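Fucolectin-related protein (Streptococcus pneumoniae, PDB 2WMF) probably hydrolyses blood group antigen carbohydrates of the host, as the catalytic module of a family 98 glycoside hydrolase. Local coordinates at residues W187-N192 / I377-I381; T242-W247 / M274-E278. One frame throughout, in Å; residues are numbered along the deposited sequence.

Contact 1. Residues W187-N192 / I377-I381; sequences WETIMN and IHEKI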
loop_
_atom_site.group_PDB
_atom_site.type_symbol
_atom_site.label_atom_id
_atom_site.label_comp_id
_atom_site.label_asym_id
_atom_site.label_seq_id
_atom_site.Cartn_x
_atom_site.Cartn_y
_atom_site.Cartn_z
ATOM N N TRP A 187 6.327 -16.020 -4.385
ATOM C CA TRP A 187 5.519 -15.709 -5.550
ATOM C C TRP A 187 6.002 -16.477 -6.785
ATOM O O TRP A 187 5.168 -16.865 -7.657
ATOM C CB TRP A 187 5.455 -14.184 -5.801
ATOM C CG TRP A 187 4.507 -13.487 -4.900
ATOM C CD1 TRP A 187 4.796 -12.507 -4.007
ATOM C CD2 TRP A 187 3.078 -13.663 -4.835
ATOM N NE1 TRP A 187 3.659 -12.085 -3.365
ATOM C CE2 TRP A 187 2.590 -12.791 -3.842
ATOM C CE3 TRP A 187 2.170 -14.496 -5.498
ATOM C CZ2 TRP A 187 1.220 -12.699 -3.511
ATOM C CZ3 TRP A 187 0.824 -14.448 -5.137
ATOM C CH2 TRP A 187 0.356 -13.542 -4.168
ATOM N N GLU A 188 7.303 -16.693 -6.904
ATOM C CA GLU A 188 7.819 -17.527 -8.003
ATOM C C GLU A 188 7.173 -18.931 -7.922
ATOM O O GLU A 188 6.737 -19.531 -8.924
ATOM C CB GLU A 188 9.348 -17.611 -7.948
ATOM C CG GLU A 188 10.047 -16.385 -8.399
ATOM C CD GLU A 188 11.528 -16.325 -8.059
ATOM O OE1 GLU A 188 12.104 -17.342 -7.538
ATOM O OE2 GLU A 188 12.127 -15.267 -8.369
ATOM N N THR A 189 7.063 -19.436 -6.706
ATOM C CA THR A 189 6.565 -20.783 -6.479
ATOM C C THR A 189 5.080 -20.881 -6.774
ATOM O O THR A 189 4.616 -21.836 -7.440
ATOM C CB THR A 189 6.914 -21.245 -5.020
ATOM O OG1 THR A 189 8.336 -21.287 -4.882
ATOM C CG2 THR A 189 6.394 -22.627 -4.753
ATOM N N ILE A 190 4.334 -19.869 -6.353
ATOM C CA ILE A 190 2.872 -19.879 -6.601
ATOM C C ILE A 190 2.560 -19.961 -8.093
ATOM O O ILE A 190 1.731 -20.772 -8.496
ATOM C CB ILE A 190 2.158 -18.636 -5.961
ATOM C CG1 ILE A 190 2.353 -18.686 -4.437
ATOM C CG2 ILE A 190 0.699 -18.498 -6.399
ATOM C CD1 ILE A 190 2.042 -19.947 -3.786
ATOM N N MET A 191 3.187 -19.116 -8.896
ATOM C CA MET A 191 2.859 -19.051 -10.325
ATOM C C MET A 191 3.517 -20.168 -11.159
ATOM O O MET A 191 3.149 -20.392 -12.310
ATOM C CB MET A 191 3.070 -17.637 -10.891
ATOM C CG MET A 191 2.273 -17.293 -12.151
ATOM S SD MET A 191 0.484 -17.398 -11.927
ATOM C CE MET A 191 0.106 -15.837 -11.066
ATOM N N ASN A 192 4.503 -20.879 -10.601
ATOM C CA ASN A 192 4.959 -22.160 -11.185
ATOM C C ASN A 192 3.964 -23.313 -10.998
ATOM O O ASN A 192 4.065 -24.322 -11.702
ATOM C CB ASN A 192 6.358 -22.570 -10.608
ATOM C CG ASN A 192 7.535 -21.850 -11.276
ATOM O OD1 ASN A 192 8.542 -21.524 -10.601
ATOM N ND2 ASN A 192 7.432 -21.596 -12.569
ATOM N N ILE A 377 9.317 -10.388 -14.815
ATOM C CA ILE A 377 8.382 -11.270 -15.495
ATOM C C ILE A 377 8.708 -12.734 -15.127
ATOM O O ILE A 377 9.848 -13.176 -15.187
ATOM C CB ILE A 377 8.433 -11.079 -17.034
ATOM C CG1 ILE A 377 8.330 -9.583 -17.433
ATOM C CG2 ILE A 377 7.281 -11.916 -17.719
ATOM C CD1 ILE A 377 7.048 -8.890 -16.919
ATOM N N HIS A 378 7.671 -13.481 -14.789
ATOM C CA HIS A 378 7.807 -14.860 -14.307
ATOM C C HIS A 378 8.274 -15.800 -15.427
ATOM O O HIS A 378 8.003 -15.571 -16.633
ATOM C CB HIS A 378 6.452 -15.295 -13.764
ATOM C CG HIS A 378 6.496 -16.551 -12.956
ATOM N ND1 HIS A 378 6.376 -17.805 -13.523
ATOM C CD2 HIS A 378 6.580 -16.734 -11.615
ATOM C CE1 HIS A 378 6.415 -18.714 -12.554
ATOM N NE2 HIS A 378 6.522 -18.083 -11.380
ATOM N N GLU A 379 8.970 -16.871 -15.048
ATOM C CA GLU A 379 9.491 -17.835 -16.007
ATOM C C GLU A 379 8.443 -18.521 -16.887
ATOM O O GLU A 379 8.788 -18.999 -17.971
ATOM C CB GLU A 379 10.294 -18.921 -15.263
ATOM C CG GLU A 379 9.474 -19.820 -14.388
ATOM C CD GLU A 379 10.294 -20.471 -13.290
ATOM O OE1 GLU A 379 10.707 -21.637 -13.527
ATOM O OE2 GLU A 379 10.505 -19.844 -12.235
ATOM N N LYS A 380 7.203 -18.580 -16.411
ATOM C CA LYS A 380 6.123 -19.262 -17.133
ATOM C C LYS A 380 5.598 -18.442 -18.323
ATOM O O LYS A 380 4.866 -18.970 -19.194
ATOM C CB LYS A 380 5.001 -19.630 -16.169
ATOM C CG LYS A 380 5.341 -20.792 -15.263
ATOM C CD LYS A 380 5.351 -22.147 -16.038
ATOM C CE LYS A 380 5.723 -23.355 -15.190
ATOM N NZ LYS A 380 7.128 -23.269 -14.674
ATOM N N ILE A 381 5.970 -17.161 -18.377
ATOM C CA ILE A 381 5.726 -16.297 -19.541
ATOM C C ILE A 381 6.871 -16.496 -20.550
ATOM O O ILE A 381 8.039 -16.262 -20.240
ATOM C CB ILE A 381 5.630 -14.794 -19.140
ATOM C CG1 ILE A 381 4.572 -14.571 -18.038
ATOM C CG2 ILE A 381 5.325 -13.931 -20.387
ATOM C CD1 ILE A 381 3.121 -14.991 -18.400
#
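Glu188 and Asn192, one helical turn apart on the same side of helix 184-192, face His378 and Lys380 with CA separations of 6.8 Å for Glu188-His378 and 6.7 Å for Asn192-Lys380, the second segment being a loop with a type I turn from His378 to Ile381. The imidazole of His378 makes the hydrogen bond between the two segments. With CG anti to the backbone N (chi1 -167°), the ring reaches the helix and NE2 donates to Glu188 O at 2.9 Å. That bond is nearly straight (172°), and it lies in the ring plane and on a carbonyl lone pair. Glu188 O also takes the helical bond from Asn192 N, so two donors share it. The other ring nitrogen, ND1, accepts from Lys380 N at 3.1 Å, the donor tilted somewhat from the ring plane; with both nitrogens bonded, the rotation of the ring is set. Met191 CB covers one face in a CH-pi contact, 3.7 Å from the His378 ring centroid. The Asn192 side chain reaches between Glu379 and Lys380, crossing each at about a right angle; the carboxylate of Glu379 forms a salt bridge with Arg345. Lys380 CG rests 3.7 Å from Met191 O. The carboxylate of Glu188 turns elsewhere, to Ser347 and Asn341. Here a helix on the outside of the (beta/alpha)8 barrel is joined to a loop of the C-terminal family region.

Contact 2. Residues T242-W247 / M274-E278; sequences TDTWKW and MIAME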
loop_
_atom_site.group_PDB
_atom_site.type_symbol
_atom_site.label_atom_id
_atom_site.label_comp_id
_atom_site.label_asym_id
_atom_site.label_seq_id
_atom_site.Cartn_x
_atom_site.Cartn_y
_atom_site.Cartn_z
ATOM N N THR A 242 -0.496 -3.115 3.517
ATOM C CA THR A 242 0.541 -2.272 4.130
ATOM C C THR A 242 0.478 -2.558 5.636
ATOM O O THR A 242 -0.522 -2.214 6.281
ATOM C CB THR A 242 0.277 -0.765 3.863
ATOM O OG1 THR A 242 0.448 -0.473 2.478
ATOM C CG2 THR A 242 1.208 0.113 4.674
ATOM N N ASP A 243 1.539 -3.176 6.181
ATOM C CA ASP A 243 1.463 -3.731 7.540
ATOM C C ASP A 243 2.409 -3.018 8.500
ATOM O O ASP A 243 3.627 -3.165 8.390
ATOM C CB ASP A 243 1.730 -5.243 7.530
ATOM C CG ASP A 243 1.541 -5.893 8.891
ATOM O OD1 ASP A 243 1.080 -5.204 9.825
ATOM O OD2 ASP A 243 1.815 -7.117 8.960
ATOM N N THR A 244 1.837 -2.315 9.465
ATOM C CA THR A 244 2.649 -1.537 10.444
ATOM C C THR A 244 3.335 -2.462 11.480
ATOM O O THR A 244 4.206 -2.006 12.218
ATOM C CB THR A 244 1.844 -0.466 11.154
ATOM O OG1 THR A 244 0.796 -1.069 11.905
ATOM C CG2 THR A 244 1.250 0.580 10.120
ATOM N N TRP A 245 2.966 -3.752 11.490
ATOM C CA TRP A 245 3.742 -4.752 12.245
ATOM C C TRP A 245 5.200 -4.793 11.763
ATOM O O TRP A 245 6.082 -5.271 12.492
ATOM C CB TRP A 245 3.128 -6.159 12.147
ATOM C CG TRP A 245 2.014 -6.479 13.094
ATOM C CD1 TRP A 245 0.675 -6.519 12.826
ATOM C CD2 TRP A 245 2.156 -6.886 14.461
ATOM N NE1 TRP A 245 -0.023 -6.896 13.939
ATOM C CE2 TRP A 245 0.856 -7.164 14.954
ATOM C CE3 TRP A 245 3.244 -7.061 15.306
ATOM C CZ2 TRP A 245 0.615 -7.558 16.283
ATOM C CZ3 TRP A 245 3.009 -7.482 16.629
ATOM C CH2 TRP A 245 1.694 -7.705 17.096
ATOM N N LYS A 246 5.481 -4.313 10.543
ATOM C CA LYS A 246 6.908 -4.212 10.111
ATOM C C LYS A 246 7.746 -3.439 11.159
ATOM O O LYS A 246 8.963 -3.733 11.349
ATOM C CB LYS A 246 7.057 -3.606 8.719
ATOM C CG LYS A 246 6.865 -2.081 8.606
ATOM C CD LYS A 246 7.237 -1.549 7.230
ATOM C CE LYS A 246 6.410 -2.135 6.108
ATOM N NZ LYS A 246 4.940 -1.892 6.206
ATOM N N TRP A 247 7.122 -2.441 11.778
ATOM C CA TRP A 247 7.823 -1.575 12.721
ATOM C C TRP A 247 8.316 -2.428 13.924
ATOM O O TRP A 247 9.470 -2.302 14.390
ATOM C CB TRP A 247 6.939 -0.389 13.152
ATOM C CG TRP A 247 7.672 0.836 13.604
ATOM C CD1 TRP A 247 7.827 1.248 14.875
ATOM C CD2 TRP A 247 8.294 1.831 12.781
ATOM N NE1 TRP A 247 8.516 2.452 14.930
ATOM C CE2 TRP A 247 8.849 2.809 13.644
ATOM C CE3 TRP A 247 8.425 2.004 11.393
ATOM C CZ2 TRP A 247 9.491 3.955 13.154
ATOM C CZ3 TRP A 247 9.085 3.129 10.925
ATOM C CH2 TRP A 247 9.618 4.073 11.788
ATOM N N MET A 274 3.982 7.905 6.418
ATOM C CA MET A 274 4.757 6.834 5.796
ATOM C C MET A 274 3.850 5.686 5.290
ATOM O O MET A 274 4.185 5.012 4.304
ATOM C CB MET A 274 5.838 6.289 6.728
ATOM C CG MET A 274 6.694 5.157 6.138
ATOM S SD MET A 274 8.017 4.694 7.316
ATOM C CE MET A 274 8.456 3.098 6.619
ATOM N N ILE A 275 2.738 5.455 5.974
ATOM C CA ILE A 275 1.711 4.519 5.481
ATOM C C ILE A 275 1.262 4.959 4.042
ATOM O O ILE A 275 1.203 4.155 3.084
ATOM C CB ILE A 275 0.500 4.452 6.391
ATOM C CG1 ILE A 275 0.867 3.906 7.776
ATOM C CG2 ILE A 275 -0.575 3.515 5.812
ATOM C CD1 ILE A 275 -0.198 4.208 8.821
ATOM N N ALA A 276 0.994 6.263 3.920
ATOM C CA ALA A 276 0.669 6.868 2.609
ATOM C C ALA A 276 1.786 6.735 1.572
ATOM O O ALA A 276 1.513 6.507 0.365
ATOM C CB ALA A 276 0.224 8.311 2.770
ATOM N N MET A 277 3.037 6.866 2.011
ATOM C CA MET A 277 4.159 6.662 1.087
ATOM C C MET A 277 4.220 5.208 0.546
ATOM O O MET A 277 4.486 4.977 -0.653
ATOM C CB MET A 277 5.458 7.068 1.759
ATOM C CG MET A 277 5.497 8.587 2.039
ATOM S SD MET A 277 6.569 9.145 3.419
ATOM C CE MET A 277 7.990 8.263 3.029
ATOM N N GLU A 278 3.958 4.220 1.409
ATOM C CA GLU A 278 3.793 2.834 0.961
ATOM C C GLU A 278 2.640 2.707 -0.090
ATOM O O GLU A 278 2.798 2.012 -1.086
ATOM C CB GLU A 278 3.599 1.862 2.142
ATOM C CG GLU A 278 4.671 1.885 3.217
ATOM C CD GLU A 278 4.668 0.632 4.050
ATOM O OE1 GLU A 278 4.446 -0.460 3.497
ATOM O OE2 GLU A 278 4.842 0.720 5.291
HETATM O O HOH W 1 2.840 -1.691 1.614
#
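The indole of Trp247 meets Met274 in a Met-aromatic contact: SD is 4.1 Å from Trp247 CZ3, and the line from the centroid of the six-membered ring to SD runs obliquely, 71° off the ring normal. Tyr252 makes an edge-to-face contact with the same indole, whose NE1 bonds to Thr253 O. The other flat group at the interface is the carboxylate of Glu278. Thr242 CG2 sits above its plane, 3.5 Å from Glu278 OE1, while Lys246 NZ comes in on the syn lone pair of Glu278 OE2 at 2.8 Å. This salt bridge has a weak second arm to OE1, and the two side chains approach from opposite directions. Segment 242-247 carries the C-terminal end of barrel strand 237-243 into helix 245-249, and helix 272-283 leads on to the last strand, 289-293; in (beta/alpha)8 glycosidases this end of the barrel generally holds the active site. The lysine chain, bent at chi3 (61°) and chi4, folds back toward its own segment, where NZ also donates to Asp243 O at 2.8 Å from above the carbonyl plane. Lys246 N reaches that oxygen from the opposite face. Asn213 bonds to both Lys246 NZ and Glu278 OE1, binding the buried ion pair to a third element. A water links Thr242 OG1 and Glu278 OE1, 2.8 Å from each. Nearby, Asp243 OD1 caps the helix start by accepting from Trp245 N. Beside the polar cluster the contact is apolar: Ile275 CG2 lies 4.0 Å from Thr242 CG2, and Ile275 CG1 meets the methyl of Thr244.

Overall arrangement
From the N terminus the chain builds the first five barrel strands and then enters helix 184-192, the first side of contact 1. Strand 207-212, helix 219-231 and strand 237-243 follow, and residues 242-247 open contact 2. After a largely irregular excursion, helix 272-283 closes that short loop. The chain then adds the last barrel strand, 289-293, and helix 307-322 before residues 377-381 close the long loop of contact 1, inside which contact 2 is nested. The two do not touch: their centres are 26 Å apart and their nearest atoms about 12 Å. Contact 2 binds the barrel within itself, whereas contact 1 connects it to the C-terminal family region.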